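Local coordinates for homocitrate synthase (Sulfolobus acidocaldarius, PDB 6KTQ), which catalyses the aldol-type condensation of acetyl-CoA with 2-oxoglutarate to give homocitrate, the first step of lysine biosynthesis through alpha-aminoadipate, at residues A73-A77 with A104-A108; E120-I124 with V162-F166. All blocks are in the same frame, centred on the assembly; numbering follows the deposited sequence.

Contact 1 (A73-A77 with A104-A108); sequences AGHPA and AHSRA. With COA (coenzyme A), chain E.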
ATOM      1  N   ALA A  73     -18.740 -26.075  -3.065  1.00 28.57           N
ATOM      2  CA  ALA A  73     -19.735 -27.073  -2.675  1.00 28.22           C
ATOM      3  C   ALA A  73     -19.232 -28.522  -2.739  1.00 28.46           C
ATOM      4  O   ALA A  73     -19.915 -29.452  -2.260  1.00 28.94           O
ATOM      5  CB  ALA A  73     -20.963 -26.917  -3.566  1.00 28.41           C
ATOM      6  N   GLY A  74     -18.070 -28.718  -3.360  1.00 27.59           N
ATOM      7  CA  GLY A  74     -17.426 -30.014  -3.417  1.00 27.54           C
ATOM      8  C   GLY A  74     -16.778 -30.293  -4.744  1.00 28.99           C
ATOM      9  O   GLY A  74     -16.825 -29.473  -5.677  1.00 33.23           O
ATOM     10  N   HIS A  75     -16.172 -31.474  -4.815  1.00 28.95           N
ATOM     11  CA  HIS A  75     -15.509 -32.008  -5.994  1.00 28.09           C
ATOM     12  C   HIS A  75     -16.381 -33.160  -6.518  1.00 31.01           C
ATOM     13  O   HIS A  75     -16.338 -34.278  -5.971  1.00 31.20           O
ATOM     14  CB  HIS A  75     -14.164 -32.541  -5.572  1.00 28.14           C
ATOM     15  CG  HIS A  75     -13.355 -33.096  -6.687  1.00 30.87           C
ATOM     16  ND1 HIS A  75     -12.081 -33.581  -6.497  1.00 33.43           N
ATOM     17  CD2 HIS A  75     -13.640 -33.269  -8.002  1.00 30.60           C
ATOM     18  CE1 HIS A  75     -11.612 -34.022  -7.653  1.00 34.65           C
ATOM     19  NE2 HIS A  75     -12.541 -33.850  -8.578  1.00 32.27           N
ATOM     20  N   PRO A  76     -17.166 -32.906  -7.577  1.00 30.90           N
ATOM     21  CA  PRO A  76     -18.235 -33.842  -7.881  1.00 32.38           C
ATOM     22  C   PRO A  76     -17.791 -35.239  -8.314  1.00 33.05           C
ATOM     23  O   PRO A  76     -18.561 -36.184  -8.143  1.00 34.82           O
ATOM     24  CB  PRO A  76     -19.061 -33.133  -8.989  1.00 34.65           C
ATOM     25  CG  PRO A  76     -18.278 -31.930  -9.398  1.00 33.53           C
ATOM     26  CD  PRO A  76     -17.233 -31.664  -8.366  1.00 32.35           C
ATOM     27  N   ALA A  77     -16.567 -35.404  -8.818  1.00 34.09           N
ATOM     28  CA  ALA A  77     -16.069 -36.759  -9.166  1.00 33.43           C
ATOM     29  C   ALA A  77     -15.781 -37.655  -7.957  1.00 33.25           C
ATOM     30  O   ALA A  77     -15.553 -38.847  -8.124  1.00 32.01           O
ATOM     31  CB  ALA A  77     -14.813 -36.676 -10.024  1.00 35.21           C
ATOM     32  N   ALA A 104     -17.326 -25.529  -8.087  1.00 28.46           N
ATOM     33  CA  ALA A 104     -17.051 -26.960  -8.128  1.00 30.64           C
ATOM     34  C   ALA A 104     -15.567 -27.177  -8.368  1.00 31.24           C
ATOM     35  O   ALA A 104     -14.934 -26.523  -9.220  1.00 27.76           O
ATOM     36  CB  ALA A 104     -17.860 -27.631  -9.227  1.00 31.40           C
ATOM     37  N   HIS A 105     -15.020 -28.130  -7.632  1.00 29.67           N
ATOM     38  CA  HIS A 105     -13.622 -28.449  -7.709  1.00 31.16           C
ATOM     39  C   HIS A 105     -13.404 -29.440  -8.849  1.00 33.70           C
ATOM     40  O   HIS A 105     -14.324 -30.200  -9.216  1.00 32.49           O
ATOM     41  CB  HIS A 105     -13.206 -29.055  -6.366  1.00 35.23           C
ATOM     42  CG  HIS A 105     -11.912 -28.533  -5.825  1.00 36.76           C
ATOM     43  ND1 HIS A 105     -10.993 -29.343  -5.200  1.00 39.26           N
ATOM     44  CD2 HIS A 105     -11.396 -27.287  -5.795  1.00 40.20           C
ATOM     45  CE1 HIS A 105      -9.957 -28.623  -4.821  1.00 42.13           C
ATOM     46  NE2 HIS A 105     -10.174 -27.368  -5.175  1.00 41.55           N
ATOM     47  N   SER A 106     -12.183 -29.469  -9.384  1.00 34.02           N
ATOM     48  CA  SER A 106     -11.848 -30.332 -10.511  1.00 33.08           C
ATOM     49  C   SER A 106     -10.348 -30.609 -10.621  1.00 34.21           C
ATOM     50  O   SER A 106      -9.529 -29.707 -10.451  1.00 29.70           O
ATOM     51  CB  SER A 106     -12.319 -29.654 -11.795  1.00 37.23           C
ATOM     52  OG  SER A 106     -12.193 -30.481 -12.930  1.00 38.88           O
ATOM     53  N   ARG A 107      -9.976 -31.860 -10.909  1.00 32.05           N
ATOM     54  CA  ARG A 107      -8.613 -32.146 -11.322  1.00 34.93           C
ATOM     55  C   ARG A 107      -8.442 -31.591 -12.718  1.00 33.84           C
ATOM     56  O   ARG A 107      -9.413 -31.183 -13.365  1.00 35.75           O
ATOM     57  CB  ARG A 107      -8.318 -33.653 -11.313  1.00 36.04           C
ATOM     58  CG  ARG A 107      -8.174 -34.202  -9.908  1.00 39.81           C
ATOM     59  CD  ARG A 107      -7.902 -35.688  -9.943  1.00 42.05           C
ATOM     60  NE  ARG A 107      -9.028 -36.361 -10.561  1.00 40.57           N
ATOM     61  CZ  ARG A 107      -9.030 -37.638 -10.912  1.00 43.62           C
ATOM     62  NH1 ARG A 107      -7.957 -38.410 -10.701  1.00 42.90           N
ATOM     63  NH2 ARG A 107     -10.123 -38.141 -11.462  1.00 42.71           N
ATOM     64  N   ALA A 108      -7.211 -31.563 -13.180  1.00 34.28           N
ATOM     65  CA  ALA A 108      -6.947 -31.232 -14.563  1.00 36.25           C
ATOM     66  C   ALA A 108      -7.151 -32.506 -15.375  1.00 37.13           C
ATOM     67  O   ALA A 108      -6.211 -33.082 -15.871  1.00 36.03           O
ATOM     68  CB  ALA A 108      -5.538 -30.701 -14.724  1.00 35.38           C
TER
HETATM   69  N1A COA E 403      -4.873 -33.242 -12.088  1.00 35.19           N
HETATM   70  C2A COA E 403      -4.802 -34.443 -12.726  1.00 36.23           C
HETATM   71  N3A COA E 403      -4.496 -35.614 -12.092  1.00 32.81           N
HETATM   72  C4A COA E 403      -4.214 -35.637 -10.775  1.00 34.88           C
HETATM   73  C5A COA E 403      -4.277 -34.384 -10.019  1.00 34.45           C
HETATM   74  C6A COA E 403      -4.617 -33.154 -10.764  1.00 35.23           C
HETATM   75  N6A COA E 403      -4.675 -31.983 -10.103  1.00 36.16           N
HETATM   76  N7A COA E 403      -3.977 -34.689  -8.743  1.00 34.37           N
HETATM   77  C8A COA E 403      -3.729 -36.031  -8.682  1.00 36.14           C
HETATM   78  N9A COA E 403      -3.864 -36.577  -9.897  1.00 37.32           N
HETATM   79  C1B COA E 403      -3.792 -38.004 -10.241  1.00 38.72           C
HETATM   80  C2B COA E 403      -2.535 -38.721  -9.830  1.00 38.94           C
HETATM   81  O2B COA E 403      -1.454 -38.516 -10.720  1.00 37.04           O
HETATM   82  C3B COA E 403      -3.054 -40.141  -9.863  1.00 38.85           C
HETATM   83  O3B COA E 403      -3.285 -40.635 -11.164  1.00 40.02           O
HETATM   84  P3B COA E 403      -2.962 -42.171 -11.486  1.00 44.53           P
HETATM   85  O7A COA E 403      -2.737 -42.087 -12.951  1.00 42.60           O
HETATM   86  O8A COA E 403      -4.227 -42.875 -11.040  1.00 46.21           O
HETATM   87  O9A COA E 403      -1.757 -42.527 -10.681  1.00 37.36           O
HETATM   88  C4B COA E 403      -4.399 -40.028  -9.196  1.00 41.39           C
HETATM   89  O4B COA E 403      -4.843 -38.688  -9.525  1.00 38.97           O
HETATM   90  C5B COA E 403      -3.997 -40.397  -7.774  1.00 43.08           C
HETATM   91  O5B COA E 403      -5.025 -40.617  -6.902  1.00 42.14           O
HETATM   92  P1A COA E 403      -5.912 -41.918  -6.581  1.00 35.33           P
HETATM   93  O1A COA E 403      -6.601 -41.197  -5.482  1.00 30.99           O
HETATM   94  O2A COA E 403      -5.161 -43.194  -6.304  1.00 39.36           O
HETATM   95  O3A COA E 403      -6.762 -42.014  -7.946  1.00 33.74           O
HETATM   96  P2A COA E 403      -8.225 -42.583  -8.143  1.00 34.99           P
HETATM   97  O4A COA E 403      -8.330 -43.933  -7.481  1.00 31.01           O
HETATM   98  O5A COA E 403      -8.572 -42.385  -9.592  1.00 34.26           O
HETATM   99  O6A COA E 403      -9.177 -41.557  -7.377  1.00 32.68           O
HETATM  100  CBP COA E 403     -10.211 -39.435  -6.866  1.00 30.78           C
HETATM  101  CCP COA E 403      -9.211 -40.174  -7.761  1.00 32.34           C
HETATM  102  CDP COA E 403     -10.258 -37.940  -7.215  1.00 30.26           C
HETATM  103  CEP COA E 403     -11.605 -40.035  -7.090  1.00 31.30           C
HETATM  104  CAP COA E 403      -9.783 -39.686  -5.417  1.00 30.92           C
HETATM  105  OAP COA E 403      -8.397 -39.397  -5.185  1.00 31.57           O
HETATM  106  C9P COA E 403     -10.599 -38.867  -4.471  1.00 30.26           C
HETATM  107  O9P COA E 403     -11.766 -39.142  -4.319  1.00 29.10           O
HETATM  108  N8P COA E 403      -9.955 -37.863  -3.869  1.00 30.12           N
HETATM  109  C7P COA E 403     -10.568 -36.958  -2.915  1.00 30.95           C
HETATM  110  C6P COA E 403     -10.513 -35.513  -3.436  1.00 33.89           C
HETATM  111  C5P COA E 403      -9.072 -35.042  -3.476  1.00 34.97           C
HETATM  112  O5P COA E 403      -8.150 -35.869  -3.462  1.00 30.50           O
HETATM  113  N4P COA E 403      -8.875 -33.717  -3.545  1.00 36.97           N
HETATM  114  C3P COA E 403      -7.521 -33.183  -3.681  1.00 39.78           C
HETATM  115  C2P COA E 403      -7.401 -31.687  -3.450  1.00 44.14           C
HETATM  116  S1P COA E 403      -5.692 -31.265  -3.911  1.00 57.84           S
HETATM  117  O   HOH W   1     -10.870 -32.011  -4.316  1.00 33.82           O
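Gly74 and His105 join the ends of two parallel strands through one nearly straight backbone bond, His105 N to Gly74 O at 3.0 Å; at the backbone angles of Gly74 (phi 141°) a CB would jam against Ala73 O, reason enough for a glycine. Just beyond, the two histidines meet at their roots, His75 CB lying 3.7 Å from His105 CB, and their side chains then cross at about a right angle. With CG anti to the backbone N (chi1 -179°), the His75 ring runs out alongside the backbone of 105-107: CD2 comes to 3.4 Å from His105 O, and CE1 reaches Arg107 CG. A single water joins the rings, 2.9 Å from His75 ND1 and 2.8 Å from His105 ND1, and accepts from coenzyme A N4P; His75 NE2 is hydrogen-bonded to Asp112 OD2, and His105 NE2 to 2-oxoglutarate O4. Were His75 an alanine, the water would probably lose one of its anchors and Asp112 its histidine mate, keeping the salt bridge to Arg107. Arg107 lays its aliphatic chain against the adenine and its guanidinium face on coenzyme A CDP, while Ala108 N donates to adenine N1A at 3.1 Å. Pro76 packs its CD on Ala104 CB and faces helices 80-94 and 110-118. The contact joins both strands of the beta-alpha-beta unit 70-74, 80-94, 101-106; strand 123-129 lies on the far side of 101-106 from 70-74.

Contact 2 (E120-I124 with V162-F166); sequences EADRI and VKVRF. With AKG (2-oxoglutaric acid), chain D.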
ATOM      1  N   GLU A 120     -23.710 -27.565 -13.984  1.00 40.59           N
ATOM      2  CA  GLU A 120     -24.010 -26.140 -14.117  1.00 40.12           C
ATOM      3  C   GLU A 120     -23.507 -25.296 -12.937  1.00 38.45           C
ATOM      4  O   GLU A 120     -24.212 -24.424 -12.440  1.00 37.39           O
ATOM      5  CB  GLU A 120     -25.509 -25.917 -14.334  1.00 45.16           C
ATOM      6  CG  GLU A 120     -26.033 -26.464 -15.652  1.00 49.69           C
ATOM      7  CD  GLU A 120     -27.434 -25.955 -15.933  1.00 54.05           C
ATOM      8  OE1 GLU A 120     -28.384 -26.422 -15.273  1.00 52.89           O
ATOM      9  OE2 GLU A 120     -27.577 -25.055 -16.781  1.00 57.77           O
ATOM     10  N   ALA A 121     -22.286 -25.560 -12.483  1.00 35.26           N
ATOM     11  CA  ALA A 121     -21.676 -24.713 -11.467  1.00 37.21           C
ATOM     12  C   ALA A 121     -21.392 -23.322 -12.035  1.00 36.69           C
ATOM     13  O   ALA A 121     -21.147 -23.169 -13.234  1.00 35.41           O
ATOM     14  CB  ALA A 121     -20.394 -25.327 -10.973  1.00 36.48           C
ATOM     15  N   ASP A 122     -21.394 -22.325 -11.158  1.00 33.12           N
ATOM     16  CA  ASP A 122     -21.027 -20.965 -11.533  1.00 34.57           C
ATOM     17  C   ASP A 122     -19.566 -20.867 -11.893  1.00 33.82           C
ATOM     18  O   ASP A 122     -19.197 -20.090 -12.770  1.00 34.93           O
ATOM     19  CB  ASP A 122     -21.340 -19.976 -10.407  1.00 35.04           C
ATOM     20  CG  ASP A 122     -22.805 -19.927 -10.074  1.00 37.02           C
ATOM     21  OD1 ASP A 122     -23.608 -20.022 -11.021  1.00 39.77           O
ATOM     22  OD2 ASP A 122     -23.169 -19.772  -8.876  1.00 35.40           O
ATOM     23  N   ARG A 123     -18.735 -21.673 -11.240  1.00 29.96           N
ATOM     24  CA  ARG A 123     -17.297 -21.615 -11.421  1.00 29.08           C
ATOM     25  C   ARG A 123     -16.711 -22.988 -11.230  1.00 29.67           C
ATOM     26  O   ARG A 123     -17.186 -23.753 -10.369  1.00 30.51           O
ATOM     27  CB  ARG A 123     -16.658 -20.647 -10.413  1.00 29.86           C
ATOM     28  CG  ARG A 123     -15.131 -20.654 -10.441  1.00 30.24           C
ATOM     29  CD  ARG A 123     -14.511 -19.594  -9.530  1.00 32.48           C
ATOM     30  NE  ARG A 123     -14.936 -18.247  -9.915  1.00 32.90           N
ATOM     31  CZ  ARG A 123     -14.354 -17.500 -10.846  1.00 30.23           C
ATOM     32  NH1 ARG A 123     -13.268 -17.892 -11.483  1.00 31.36           N
ATOM     33  NH2 ARG A 123     -14.856 -16.317 -11.100  1.00 31.78           N
ATOM     34  N   ILE A 124     -15.682 -23.288 -12.017  1.00 29.72           N
ATOM     35  CA  ILE A 124     -14.948 -24.549 -11.931  1.00 31.48           C
ATOM     36  C   ILE A 124     -13.535 -24.211 -11.481  1.00 30.42           C
ATOM     37  O   ILE A 124     -12.878 -23.384 -12.087  1.00 31.60           O
ATOM     38  CB  ILE A 124     -14.951 -25.320 -13.285  1.00 33.65           C
ATOM     39  CG1 ILE A 124     -16.371 -25.844 -13.596  1.00 36.48           C
ATOM     40  CG2 ILE A 124     -13.951 -26.466 -13.267  1.00 33.87           C
ATOM     41  CD1 ILE A 124     -16.537 -26.505 -14.959  1.00 36.68           C
ATOM     42  N   VAL A 162     -18.158 -21.515 -18.672  1.00 43.69           N
ATOM     43  CA  VAL A 162     -18.167 -21.314 -17.224  1.00 41.39           C
ATOM     44  C   VAL A 162     -16.892 -20.600 -16.811  1.00 38.60           C
ATOM     45  O   VAL A 162     -15.852 -20.819 -17.420  1.00 36.46           O
ATOM     46  CB  VAL A 162     -18.304 -22.640 -16.469  1.00 46.17           C
ATOM     47  CG1 VAL A 162     -17.048 -23.492 -16.610  1.00 48.31           C
ATOM     48  CG2 VAL A 162     -18.611 -22.384 -15.006  1.00 48.01           C
ATOM     49  N   LYS A 163     -16.987 -19.763 -15.774  1.00 37.80           N
ATOM     50  CA  LYS A 163     -15.814 -19.107 -15.191  1.00 37.55           C
ATOM     51  C   LYS A 163     -14.855 -20.126 -14.602  1.00 35.27           C
ATOM     52  O   LYS A 163     -15.285 -21.130 -14.028  1.00 33.11           O
ATOM     53  CB  LYS A 163     -16.236 -18.084 -14.146  1.00 39.14           C
ATOM     54  CG  LYS A 163     -16.870 -16.855 -14.790  1.00 45.58           C
ATOM     55  CD  LYS A 163     -17.174 -15.732 -13.805  1.00 50.20           C
ATOM     56  CE  LYS A 163     -18.577 -15.821 -13.212  1.00 56.17           C
ATOM     57  NZ  LYS A 163     -18.744 -16.944 -12.244  1.00 57.87           N
ATOM     58  N   VAL A 164     -13.555 -19.883 -14.772  1.00 32.59           N
ATOM     59  CA  VAL A 164     -12.547 -20.811 -14.317  1.00 32.12           C
ATOM     60  C   VAL A 164     -11.539 -20.199 -13.347  1.00 31.94           C
ATOM     61  O   VAL A 164     -10.879 -19.191 -13.630  1.00 29.79           O
ATOM     62  CB  VAL A 164     -11.805 -21.432 -15.498  1.00 32.17           C
ATOM     63  CG1 VAL A 164     -10.776 -22.450 -15.014  1.00 33.01           C
ATOM     64  CG2 VAL A 164     -12.800 -22.094 -16.431  1.00 33.37           C
ATOM     65  N   ARG A 165     -11.428 -20.821 -12.178  1.00 31.39           N
ATOM     66  CA  ARG A 165     -10.302 -20.555 -11.298  1.00 30.30           C
ATOM     67  C   ARG A 165      -9.253 -21.639 -11.474  1.00 29.71           C
ATOM     68  O   ARG A 165      -9.587 -22.794 -11.682  1.00 30.96           O
ATOM     69  CB  ARG A 165     -10.769 -20.473  -9.840  1.00 30.25           C
ATOM     70  CG  ARG A 165      -9.617 -20.277  -8.879  1.00 32.39           C
ATOM     71  CD  ARG A 165     -10.129 -20.301  -7.450  1.00 34.47           C
ATOM     72  NE  ARG A 165      -9.976 -21.601  -6.813  1.00 34.06           N
ATOM     73  CZ  ARG A 165     -10.820 -22.120  -5.922  1.00 31.23           C
ATOM     74  NH1 ARG A 165     -11.934 -21.492  -5.584  1.00 31.78           N
ATOM     75  NH2 ARG A 165     -10.552 -23.306  -5.390  1.00 32.67           N
ATOM     76  N   PHE A 166      -7.984 -21.273 -11.384  1.00 28.38           N
ATOM     77  CA  PHE A 166      -6.926 -22.237 -11.307  1.00 28.42           C
ATOM     78  C   PHE A 166      -6.349 -22.161  -9.915  1.00 28.08           C
ATOM     79  O   PHE A 166      -6.045 -21.082  -9.447  1.00 27.23           O
ATOM     80  CB  PHE A 166      -5.811 -21.969 -12.323  1.00 30.37           C
ATOM     81  CG  PHE A 166      -4.643 -22.874 -12.141  1.00 29.15           C
ATOM     82  CD1 PHE A 166      -4.742 -24.208 -12.505  1.00 29.50           C
ATOM     83  CD2 PHE A 166      -3.474 -22.424 -11.520  1.00 29.11           C
ATOM     84  CE1 PHE A 166      -3.700 -25.072 -12.290  1.00 28.63           C
ATOM     85  CE2 PHE A 166      -2.419 -23.285 -11.313  1.00 27.60           C
ATOM     86  CZ  PHE A 166      -2.528 -24.610 -11.696  1.00 30.01           C
TER
HETATM   87  C1  AKG D 402      -4.615 -27.154  -1.240  1.00 58.85           C
HETATM   88  O1  AKG D 402      -4.265 -26.901  -0.073  1.00 60.01           O
HETATM   89  O2  AKG D 402      -3.751 -27.315  -2.132  1.00 61.64           O
HETATM   90  C2  AKG D 402      -6.058 -27.268  -1.543  1.00 60.44           C
HETATM   91  O5  AKG D 402      -6.818 -27.849  -0.756  1.00 53.23           O
HETATM   92  C3  AKG D 402      -6.611 -26.621  -2.809  1.00 54.80           C
HETATM   93  C4  AKG D 402      -6.985 -25.184  -2.434  1.00 48.17           C
HETATM   94  C5  AKG D 402      -7.733 -24.369  -3.481  1.00 47.68           C
HETATM   95  O3  AKG D 402      -7.548 -23.116  -3.449  1.00 34.87           O
HETATM   96  O4  AKG D 402      -8.476 -24.949  -4.335  1.00 46.34           O
HETATM   97  O   HOH W   2     -19.866 -19.147 -15.189  1.00 47.69           O
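Ile124 is bonded through both its backbone polar atoms to the strand beside it: its N donates to Lys163 O at 3.0 Å, almost head-on to the carbonyl, and its O accepts from Arg165 N at 2.9 Å, the donor tilted 26° from the carbonyl plane. Ahead of this pairing Asp122 O takes a water at 2.7 Å, which in turn accepts from Lys163 N, and a weak bond from Lys163 NZ at 3.2 Å. The lysine gets there by bending at both chi3 and chi4, folding its ammonium back along its own chain; Lys163 NZ also makes a long, weak ion pair with Glu101. Asp122 OD2 is satisfied by Lys93 and Ile102 N. Strands 123-129 and 163-169 are parallel neighbours in the TIM-barrel catalytic domain, with helices 132-138 and 143-159 between them in the chain. Arg123 crosses Lys163 at about a right angle and sets one guanidinium face over Lys163 CB, with Arg165 N at its edge; although its NH2 lies 4.1 Å from Lys163 NZ, salt bridges from NE to Glu101 and from NH1 to Asp192 probably offset the like charges. Arg165 points its chain into the barrel, bent at chi3 (97°), where NH2 meets 2-oxoglutarate O4 at 2.8 Å in a weak, bent bond. Glu72 holds that same NH2 in a salt bridge and Thr167 OG1 takes NE, so two second partners steady the substrate-binding group. On the other face of the sheet Ile124 CD1 presses tightly on Val162 CG1, 3.5 Å away.

In the fold
Contact 1 closes before contact 2 opens along the chain, and their centres lie about 10 Å apart in one parallel barrel sheet. They meet where strand 101-106 runs beside strand 123-129: Ala104 N probably bonds to Arg123 O at 2.9 Å, while Ala104 packs on Ala121 and Ser106 on Ile124. Strands 70-74, 101-106, 123-129 and 163-169 stand side by side in chain order. Contact 1 sits at the strand ends that receive coenzyme A, whereas contact 2 begins where its strands start and reaches the active site through Arg165. His105 and Arg165 converge on the same 2-oxoglutarate oxygen, O4, so neighbouring parts of the barrel wall share one substrate pocket.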